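Local coordinates for matrix protein VP40 (Lake Victoria marburgvirus, PDB 5B0V), which drives assembly and budding of virus particles as the viral matrix protein, existing as a dimer until it reorganises into multimers at the plasma membrane, at residues A[71-81]-A[94-105]; A[186-194]-A[282-290]. All coordinates share one frame; numbering follows the deposited sequence.

Interaction 1 of 2, residues A[71-81]-A[94-105]; sequences VCHAFTLEAII and VPAWLPLGIMSN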
loop_
_atom_site.group_PDB
_atom_site.type_symbol
_atom_site.label_atom_id
_atom_site.label_comp_id
_atom_site.label_asym_id
_atom_site.label_seq_id
_atom_site.Cartn_x
_atom_site.Cartn_y
_atom_site.Cartn_z
ATOM N N VAL A 71 -16.884 7.908 2.479
ATOM C CA VAL A 71 -15.980 7.572 3.546
ATOM C C VAL A 71 -14.764 8.434 3.328
ATOM O O VAL A 71 -14.282 8.509 2.199
ATOM C CB VAL A 71 -15.658 6.072 3.515
ATOM C CG1 VAL A 71 -14.615 5.727 4.551
ATOM C CG2 VAL A 71 -16.931 5.280 3.757
ATOM N N CYS A 72 -14.304 9.104 4.394
ATOM C CA CYS A 72 -13.167 10.020 4.297
ATOM C C CYS A 72 -11.979 9.494 5.064
ATOM O O CYS A 72 -12.102 8.945 6.161
ATOM C CB CYS A 72 -13.489 11.436 4.818
ATOM S SG CYS A 72 -14.913 12.147 3.994
ATOM N N HIS A 73 -10.814 9.702 4.484
ATOM C CA HIS A 73 -9.619 9.365 5.157
ATOM C C HIS A 73 -8.779 10.592 5.258
ATOM O O HIS A 73 -8.709 11.377 4.330
ATOM C CB HIS A 73 -8.908 8.213 4.418
ATOM C CG HIS A 73 -9.666 6.913 4.481
ATOM N ND1 HIS A 73 -10.391 6.413 3.419
ATOM C CD2 HIS A 73 -9.868 6.053 5.510
ATOM C CE1 HIS A 73 -10.983 5.289 3.783
ATOM N NE2 HIS A 73 -10.685 5.048 5.045
ATOM N N ALA A 74 -8.146 10.747 6.416
ATOM C CA ALA A 74 -7.003 11.648 6.581
ATOM C C ALA A 74 -5.737 10.846 6.306
ATOM O O ALA A 74 -5.558 9.749 6.849
ATOM C CB ALA A 74 -6.960 12.199 7.983
ATOM N N PHE A 75 -4.893 11.401 5.436
ATOM C CA PHE A 75 -3.613 10.816 5.037
ATOM C C PHE A 75 -2.462 11.647 5.590
ATOM O O PHE A 75 -2.392 12.859 5.348
ATOM C CB PHE A 75 -3.512 10.827 3.512
ATOM C CG PHE A 75 -4.502 9.953 2.846
ATOM C CD1 PHE A 75 -5.813 10.372 2.669
ATOM C CD2 PHE A 75 -4.133 8.709 2.383
ATOM C CE1 PHE A 75 -6.736 9.544 2.054
ATOM C CE2 PHE A 75 -5.044 7.893 1.757
ATOM C CZ PHE A 75 -6.342 8.304 1.595
ATOM N N THR A 76 -1.543 10.990 6.275
ATOM C CA THR A 76 -0.381 11.652 6.860
ATOM C C THR A 76 0.888 10.809 6.749
ATOM O O THR A 76 0.884 9.614 7.057
ATOM C CB THR A 76 -0.620 11.896 8.351
ATOM O OG1 THR A 76 -1.902 12.482 8.508
ATOM C CG2 THR A 76 0.416 12.835 8.927
ATOM N N LEU A 77 1.979 11.415 6.319
ATOM C CA LEU A 77 3.274 10.763 6.437
ATOM C C LEU A 77 3.901 11.088 7.789
ATOM O O LEU A 77 3.959 12.241 8.214
ATOM C CB LEU A 77 4.221 11.202 5.323
ATOM C CG LEU A 77 3.965 10.592 3.957
ATOM C CD1 LEU A 77 5.020 11.143 3.013
ATOM C CD2 LEU A 77 3.995 9.068 4.009
ATOM N N GLU A 78 4.412 10.048 8.423
ATOM C CA GLU A 78 5.163 10.166 9.661
ATOM C C GLU A 78 6.579 9.806 9.349
ATOM O O GLU A 78 6.818 8.728 8.816
ATOM C CB GLU A 78 4.606 9.203 10.675
ATOM C CG GLU A 78 3.111 9.351 10.886
ATOM C CD GLU A 78 2.701 8.658 12.180
ATOM O OE1 GLU A 78 3.410 7.711 12.577
ATOM O OE2 GLU A 78 1.697 9.042 12.814
ATOM N N ALA A 79 7.520 10.691 9.657
ATOM C CA ALA A 79 8.899 10.490 9.222
ATOM C C ALA A 79 9.877 10.495 10.368
ATOM O O ALA A 79 9.642 11.122 11.382
ATOM C CB ALA A 79 9.294 11.549 8.223
ATOM N N ILE A 80 10.956 9.746 10.180
ATOM C CA ILE A 80 12.159 9.885 10.955
ATOM C C ILE A 80 13.249 10.504 10.064
ATOM O O ILE A 80 13.451 10.094 8.934
ATOM C CB ILE A 80 12.665 8.538 11.456
ATOM C CG1 ILE A 80 11.562 7.790 12.211
ATOM C CG2 ILE A 80 13.889 8.751 12.351
ATOM C CD1 ILE A 80 11.216 8.384 13.550
ATOM N N ILE A 81 13.943 11.494 10.598
ATOM C CA ILE A 81 14.838 12.324 9.831
ATOM C C ILE A 81 16.158 12.389 10.560
ATOM O O ILE A 81 16.191 12.636 11.748
ATOM C CB ILE A 81 14.261 13.751 9.706
ATOM C CG1 ILE A 81 12.901 13.705 9.005
ATOM C CG2 ILE A 81 15.190 14.662 8.925
ATOM C CD1 ILE A 81 12.173 15.021 8.988
ATOM N N VAL A 94 15.098 12.361 14.570
ATOM C CA VAL A 94 14.040 13.369 14.709
ATOM C C VAL A 94 12.737 12.958 13.977
ATOM O O VAL A 94 12.732 12.851 12.763
ATOM C CB VAL A 94 14.450 14.763 14.215
ATOM C CG1 VAL A 94 13.304 15.741 14.426
ATOM C CG2 VAL A 94 15.664 15.229 14.970
ATOM N N PRO A 95 11.635 12.764 14.727
ATOM C CA PRO A 95 10.359 12.457 14.133
ATOM C C PRO A 95 9.662 13.717 13.603
ATOM O O PRO A 95 9.862 14.796 14.160
ATOM C CB PRO A 95 9.567 11.879 15.308
ATOM C CG PRO A 95 10.077 12.623 16.477
ATOM C CD PRO A 95 11.515 12.925 16.188
ATOM N N ALA A 96 8.848 13.571 12.552
ATOM C CA ALA A 96 8.051 14.667 12.014
ATOM C C ALA A 96 6.761 14.160 11.382
ATOM O O ALA A 96 6.711 13.050 10.825
ATOM C CB ALA A 96 8.853 15.418 10.980
ATOM N N TRP A 97 5.749 15.021 11.408
ATOM C CA TRP A 97 4.401 14.679 10.948
ATOM C C TRP A 97 3.970 15.540 9.782
ATOM O O TRP A 97 3.903 16.742 9.895
ATOM C CB TRP A 97 3.436 14.840 12.113
ATOM C CG TRP A 97 3.677 13.762 13.132
ATOM C CD1 TRP A 97 3.070 12.536 13.174
ATOM C CD2 TRP A 97 4.613 13.786 14.218
ATOM N NE1 TRP A 97 3.556 11.809 14.237
ATOM C CE2 TRP A 97 4.493 12.557 14.895
ATOM C CE3 TRP A 97 5.523 14.736 14.700
ATOM C CZ2 TRP A 97 5.249 12.244 16.028
ATOM C CZ3 TRP A 97 6.292 14.422 15.849
ATOM C CH2 TRP A 97 6.141 13.182 16.491
ATOM N N LEU A 98 3.645 14.893 8.674
ATOM C CA LEU A 98 3.470 15.553 7.393
ATOM C C LEU A 98 2.096 15.231 6.812
ATOM O O LEU A 98 1.900 14.197 6.173
ATOM C CB LEU A 98 4.576 15.073 6.448
ATOM C CG LEU A 98 5.990 15.281 7.020
ATOM C CD1 LEU A 98 7.036 14.478 6.269
ATOM C CD2 LEU A 98 6.370 16.737 7.001
ATOM N N PRO A 99 1.108 16.079 7.076
ATOM C CA PRO A 99 -0.208 15.878 6.469
ATOM C C PRO A 99 -0.126 15.950 4.961
ATOM O O PRO A 99 0.613 16.771 4.440
ATOM C CB PRO A 99 -0.999 17.064 6.987
ATOM C CG PRO A 99 -0.383 17.331 8.303
ATOM C CD PRO A 99 1.074 17.064 8.158
ATOM N N LEU A 100 -0.858 15.099 4.264
ATOM C CA LEU A 100 -0.924 15.157 2.801
ATOM C C LEU A 100 -2.300 15.507 2.300
ATOM O O LEU A 100 -2.446 15.781 1.127
ATOM C CB LEU A 100 -0.592 13.802 2.190
ATOM C CG LEU A 100 0.693 13.116 2.651
ATOM C CD1 LEU A 100 0.736 11.749 1.996
ATOM C CD2 LEU A 100 1.921 13.926 2.281
ATOM N N GLY A 101 -3.312 15.436 3.165
ATOM C CA GLY A 101 -4.665 15.747 2.771
ATOM C C GLY A 101 -5.734 14.855 3.346
ATOM O O GLY A 101 -5.474 13.763 3.856
ATOM N N ILE A 102 -6.961 15.327 3.213
ATOM C CA ILE A 102 -8.134 14.542 3.524
ATOM C C ILE A 102 -8.914 14.287 2.249
ATOM O O ILE A 102 -9.174 15.206 1.515
ATOM C CB ILE A 102 -9.002 15.305 4.506
ATOM C CG1 ILE A 102 -8.215 15.494 5.798
ATOM C CG2 ILE A 102 -10.314 14.571 4.726
ATOM C CD1 ILE A 102 -8.968 16.247 6.843
HETATM N N MSE A 103 -9.312 13.047 2.001
HETATM C CA MSE A 103 -10.038 12.685 0.772
HETATM C C MSE A 103 -11.186 11.761 1.059
HETATM O O MSE A 103 -11.134 10.926 1.954
HETATM C CB MSE A 103 -9.110 11.957 -0.195
HETATM C CG MSE A 103 -9.604 11.938 -1.641
HETATM SE SE MSE A 103 -8.382 10.787 -2.668
HETATM C CE MSE A 103 -9.052 9.142 -1.835
ATOM N N SER A 104 -12.257 11.934 0.303
ATOM C CA SER A 104 -13.372 11.005 0.364
ATOM C C SER A 104 -13.286 10.042 -0.828
ATOM O O SER A 104 -12.782 10.384 -1.905
ATOM C CB SER A 104 -14.693 11.767 0.362
ATOM O OG SER A 104 -14.774 12.600 -0.786
ATOM N N ASN A 105 -13.788 8.838 -0.629
ATOM C CA ASN A 105 -13.662 7.808 -1.642
ATOM C C ASN A 105 -14.167 8.197 -3.033
ATOM O O ASN A 105 -13.599 7.770 -4.030
ATOM C CB ASN A 105 -14.314 6.518 -1.161
ATOM C CG ASN A 105 -13.525 5.854 -0.046
ATOM O OD1 ASN A 105 -12.385 6.215 0.225
ATOM N ND2 ASN A 105 -14.142 4.910 0.626
HETATM O O HOH W 1 -10.918 8.172 1.631
#
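Cys72 to Ile81 and Val94 to Ser104 pair as antiparallel strands. Their axes come within 4.5 Å, with 153° between the chain directions. His73 and Met103 exchange two backbone bonds, as do Leu77 with Leu98 and Ala79 with Ala96. At Phe75 the pattern changes. Its N-H bonds to Gly101 O, but its O takes the N-H of Leu100. Two residues thus face one, which is a classic beta bulge and shifts the register by one. Gly101 has a positive phi of 140°, a backbone shape that suits glycine. The two strands form a beta hairpin at one side of a four-stranded mixed sheet in the N-terminal domain. Strand 176-187 borders 72-83 on its other edge, through bonds such as Cys72 with Leu188.

His73, Phe75, Leu77 and Met103 share one face, where helix 110-119 packs on His73, Phe75 and Met103. The Phe75 ring presents CE1 to Met103 CB at 4.1 Å. Leu77 CG meets Leu100 CD1 at 4.0 Å. Near the open end of the hairpin, one water lies 2.6 Å from His73 ND1. The water is also hydrogen-bonded to Met103 O and Asn105 OD1, both at 2.8 Å. Asn105 ND2 bonds to Lys68 O. On the other face, Glu78 runs out extended beyond CG. Glu78 OE2 lies at the edge of the Trp97 indole, 3.6 Å from its NE1, with carboxylate and ring planes 82° apart.

Interaction 2 of 2, residues A[186-194]-A[282-290]; sequences QKLPDDAWR and ENSPVVYFQ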
loop_
_atom_site.group_PDB
_atom_site.type_symbol
_atom_site.label_atom_id
_atom_site.label_comp_id
_atom_site.label_asym_id
_atom_site.label_seq_id
_atom_site.Cartn_x
_atom_site.Cartn_y
_atom_site.Cartn_z
ATOM N N GLN A 186 -6.315 7.297 8.207
ATOM C CA GLN A 186 -7.317 7.204 9.235
ATOM C C GLN A 186 -8.651 7.657 8.702
ATOM O O GLN A 186 -8.748 8.686 8.059
ATOM C CB GLN A 186 -6.911 8.066 10.388
ATOM C CG GLN A 186 -5.520 7.756 10.854
ATOM C CD GLN A 186 -5.185 8.436 12.157
ATOM O OE1 GLN A 186 -5.156 9.684 12.259
ATOM N NE2 GLN A 186 -4.915 7.613 13.175
ATOM N N LYS A 187 -9.676 6.872 8.990
ATOM C CA LYS A 187 -11.031 7.205 8.652
ATOM C C LYS A 187 -11.502 8.317 9.613
ATOM O O LYS A 187 -11.340 8.203 10.828
ATOM C CB LYS A 187 -11.882 5.926 8.733
ATOM C CG LYS A 187 -13.379 6.151 8.695
ATOM C CD LYS A 187 -14.246 4.901 8.853
ATOM N N LEU A 188 -12.015 9.418 9.061
ATOM C CA LEU A 188 -12.630 10.474 9.882
ATOM C C LEU A 188 -13.910 9.911 10.443
ATOM O O LEU A 188 -14.536 9.100 9.790
ATOM C CB LEU A 188 -13.001 11.684 9.040
ATOM C CG LEU A 188 -11.975 12.768 8.773
ATOM C CD1 LEU A 188 -10.631 12.192 8.401
ATOM C CD2 LEU A 188 -12.495 13.652 7.658
ATOM N N PRO A 189 -14.318 10.344 11.642
ATOM C CA PRO A 189 -15.587 9.868 12.203
ATOM C C PRO A 189 -16.772 10.304 11.362
ATOM O O PRO A 189 -16.662 11.194 10.531
ATOM C CB PRO A 189 -15.648 10.539 13.573
ATOM C CG PRO A 189 -14.239 10.888 13.904
ATOM C CD PRO A 189 -13.562 11.165 12.598
ATOM N N ASP A 190 -17.912 9.679 11.580
ATOM C CA ASP A 190 -19.081 9.937 10.737
ATOM C C ASP A 190 -19.617 11.345 10.872
ATOM O O ASP A 190 -20.278 11.823 9.948
ATOM C CB ASP A 190 -20.177 8.896 10.989
ATOM C CG ASP A 190 -19.761 7.502 10.535
ATOM O OD1 ASP A 190 -18.532 7.228 10.501
ATOM O OD2 ASP A 190 -20.643 6.680 10.215
ATOM N N ASP A 191 -19.317 12.036 11.973
ATOM C CA ASP A 191 -19.783 13.423 12.147
ATOM C C ASP A 191 -18.979 14.477 11.365
ATOM O O ASP A 191 -19.157 15.670 11.567
ATOM C CB ASP A 191 -19.900 13.809 13.642
ATOM C CG ASP A 191 -18.556 13.845 14.379
ATOM O OD1 ASP A 191 -17.504 14.035 13.733
ATOM O OD2 ASP A 191 -18.572 13.678 15.629
ATOM N N ALA A 192 -18.114 14.063 10.458
ATOM C CA ALA A 192 -17.317 15.033 9.725
ATOM C C ALA A 192 -18.174 15.694 8.692
ATOM O O ALA A 192 -18.891 15.024 7.960
ATOM C CB ALA A 192 -16.139 14.367 9.058
ATOM N N TRP A 193 -18.144 17.019 8.699
ATOM C CA TRP A 193 -18.763 17.795 7.678
ATOM C C TRP A 193 -17.737 18.046 6.604
ATOM O O TRP A 193 -16.570 18.208 6.863
ATOM C CB TRP A 193 -19.264 19.114 8.219
ATOM C CG TRP A 193 -19.855 19.912 7.120
ATOM C CD1 TRP A 193 -21.142 19.907 6.728
ATOM C CD2 TRP A 193 -19.152 20.766 6.206
ATOM N NE1 TRP A 193 -21.301 20.709 5.628
ATOM C CE2 TRP A 193 -20.096 21.255 5.291
ATOM C CE3 TRP A 193 -17.815 21.146 6.063
ATOM C CZ2 TRP A 193 -19.763 22.136 4.265
ATOM C CZ3 TRP A 193 -17.478 22.027 5.027
ATOM C CH2 TRP A 193 -18.452 22.508 4.144
ATOM N N ARG A 194 -18.192 18.093 5.375
ATOM C CA ARG A 194 -17.306 18.074 4.257
ATOM C C ARG A 194 -17.996 18.797 3.128
ATOM O O ARG A 194 -19.201 18.683 2.985
ATOM C CB ARG A 194 -17.059 16.602 3.893
ATOM C CG ARG A 194 -15.863 16.339 2.994
ATOM C CD ARG A 194 -14.561 15.997 3.700
ATOM N NE ARG A 194 -13.605 15.820 2.615
ATOM C CZ ARG A 194 -12.571 16.610 2.371
ATOM N NH1 ARG A 194 -12.281 17.618 3.185
ATOM N NH2 ARG A 194 -11.796 16.356 1.316
ATOM N N GLU A 282 -28.926 15.144 10.282
ATOM C CA GLU A 282 -29.555 15.110 11.597
ATOM C C GLU A 282 -28.512 15.144 12.709
ATOM O O GLU A 282 -28.632 14.436 13.708
ATOM N N ASN A 283 -27.489 15.973 12.528
ATOM C CA ASN A 283 -26.404 16.105 13.533
ATOM C C ASN A 283 -25.530 17.407 13.472
ATOM O O ASN A 283 -25.561 18.186 12.517
ATOM C CB ASN A 283 -25.490 14.858 13.520
ATOM C CG ASN A 283 -24.770 14.676 12.198
ATOM O OD1 ASN A 283 -25.265 15.095 11.144
ATOM N ND2 ASN A 283 -23.593 14.051 12.245
ATOM N N SER A 284 -24.740 17.602 14.522
ATOM C CA SER A 284 -24.008 18.820 14.747
ATOM C C SER A 284 -22.949 19.091 13.672
ATOM O O SER A 284 -22.288 18.192 13.177
ATOM C CB SER A 284 -23.346 18.763 16.118
ATOM O OG SER A 284 -24.225 18.206 17.088
ATOM N N PRO A 285 -22.768 20.365 13.320
ATOM C CA PRO A 285 -21.752 20.637 12.338
ATOM C C PRO A 285 -20.352 20.619 12.970
ATOM O O PRO A 285 -20.125 21.247 14.003
ATOM C CB PRO A 285 -22.155 22.016 11.834
ATOM C CG PRO A 285 -22.861 22.663 12.980
ATOM C CD PRO A 285 -23.312 21.603 13.915
ATOM N N VAL A 286 -19.441 19.849 12.374
ATOM C CA VAL A 286 -18.086 19.735 12.880
ATOM C C VAL A 286 -17.094 19.607 11.726
ATOM O O VAL A 286 -17.319 18.815 10.832
ATOM C CB VAL A 286 -17.953 18.505 13.783
ATOM C CG1 VAL A 286 -16.518 18.380 14.312
ATOM C CG2 VAL A 286 -18.957 18.557 14.931
ATOM N N VAL A 287 -15.988 20.355 11.768
ATOM C CA VAL A 287 -14.934 20.213 10.761
ATOM C C VAL A 287 -13.664 19.641 11.303
ATOM O O VAL A 287 -13.178 20.040 12.322
ATOM C CB VAL A 287 -14.533 21.519 10.108
ATOM C CG1 VAL A 287 -15.599 21.943 9.145
ATOM C CG2 VAL A 287 -14.312 22.592 11.138
ATOM N N TYR A 288 -13.120 18.699 10.568
ATOM C CA TYR A 288 -11.882 18.090 10.928
ATOM C C TYR A 288 -10.810 18.705 10.082
ATOM O O TYR A 288 -11.055 19.127 8.974
ATOM C CB TYR A 288 -11.954 16.579 10.698
ATOM C CG TYR A 288 -12.791 15.902 11.740
ATOM C CD1 TYR A 288 -14.153 15.859 11.624
ATOM C CD2 TYR A 288 -12.220 15.343 12.843
ATOM C CE1 TYR A 288 -14.933 15.249 12.571
ATOM C CE2 TYR A 288 -12.993 14.737 13.806
ATOM C CZ TYR A 288 -14.352 14.702 13.668
ATOM O OH TYR A 288 -15.107 14.062 14.628
ATOM N N PHE A 289 -9.613 18.770 10.615
ATOM C CA PHE A 289 -8.501 19.244 9.831
ATOM C C PHE A 289 -7.230 18.582 10.354
ATOM O O PHE A 289 -7.212 17.976 11.426
ATOM C CB PHE A 289 -8.427 20.796 9.860
ATOM C CG PHE A 289 -8.032 21.384 11.195
ATOM C CD1 PHE A 289 -8.987 21.635 12.171
ATOM C CD2 PHE A 289 -6.725 21.706 11.460
ATOM C CE1 PHE A 289 -8.640 22.187 13.393
ATOM C CE2 PHE A 289 -6.370 22.251 12.670
ATOM C CZ PHE A 289 -7.320 22.489 13.638
ATOM N N GLN A 290 -6.178 18.688 9.573
ATOM C CA GLN A 290 -4.942 18.023 9.894
ATOM C C GLN A 290 -3.905 19.018 10.338
ATOM O O GLN A 290 -3.746 20.076 9.717
ATOM C CB GLN A 290 -4.386 17.337 8.666
ATOM C CG GLN A 290 -5.325 16.401 7.957
ATOM C CD GLN A 290 -4.538 15.553 7.010
ATOM O OE1 GLN A 290 -4.249 15.976 5.888
ATOM N NE2 GLN A 290 -4.105 14.371 7.485
#
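Tyr288 OH donates to Asp191 OD1 over 2.6 Å, and the same hydroxyl oxygen is also bonded to Arg262 of strand 260-264. OD1 receives the bond with its syn lone pair, on the side of the other carboxylate oxygen. The carboxylate lies at the ring edge, and the two planes are only 22° apart. Asp191 sits in a type I beta turn from Pro189 to Ala192, closed by Ala192 N to Pro189 O. The turn follows the long strand 176-187 and packs against strand 286-290, an outer strand of a three-stranded antiparallel sheet in the C-terminal domain. Asp191 CG stands between its own backbone N and carbonyl carbon (chi1 66°), a torsion that brings the carboxylate to the tyrosine.

Apolar groups from the turn and from Leu188 just before it also pack on Tyr288. Pro189 CD sits over one face of the Tyr288 ring, 4.1 Å from the ring centroid, in a CH-pi contact. Ala192 CB approaches Tyr288 CD1 obliquely at 3.6 Å. Leu188 CD2 reaches Tyr288 CB at 4.3 Å, near the root of the side chain.

One backbone bond joins the segments just past the turn. Trp193 N donates to Val286 O at 2.9 Å, with an N-H...O angle of 159°. The Trp193 side chain runs alongside Val287, where its CE3 meets CG1 at 3.9 Å.

How the interactions relate
The centres of the two interactions lie about 17 Å apart. Interaction 1 comes first along the chain and is complete before interaction 2 begins. Interaction 1 pairs two strands of the mixed sheet. Interaction 2 starts at the end of strand 176-187, a neighbour of 72-83 in that sheet, and reaches strand 286-290 of the three-stranded sheet. Segment 186-194 therefore passes from one sheet toward the other. Ala74 N to Gln186 O, at 2.7 Å, joins the contacts within the first sheet. Gln290 makes a second tie, from its NE2 to Phe75 O and weakly from its OE1 to Gly101 N. It lies where the N- and C-terminal domains meet, so these bonds link them.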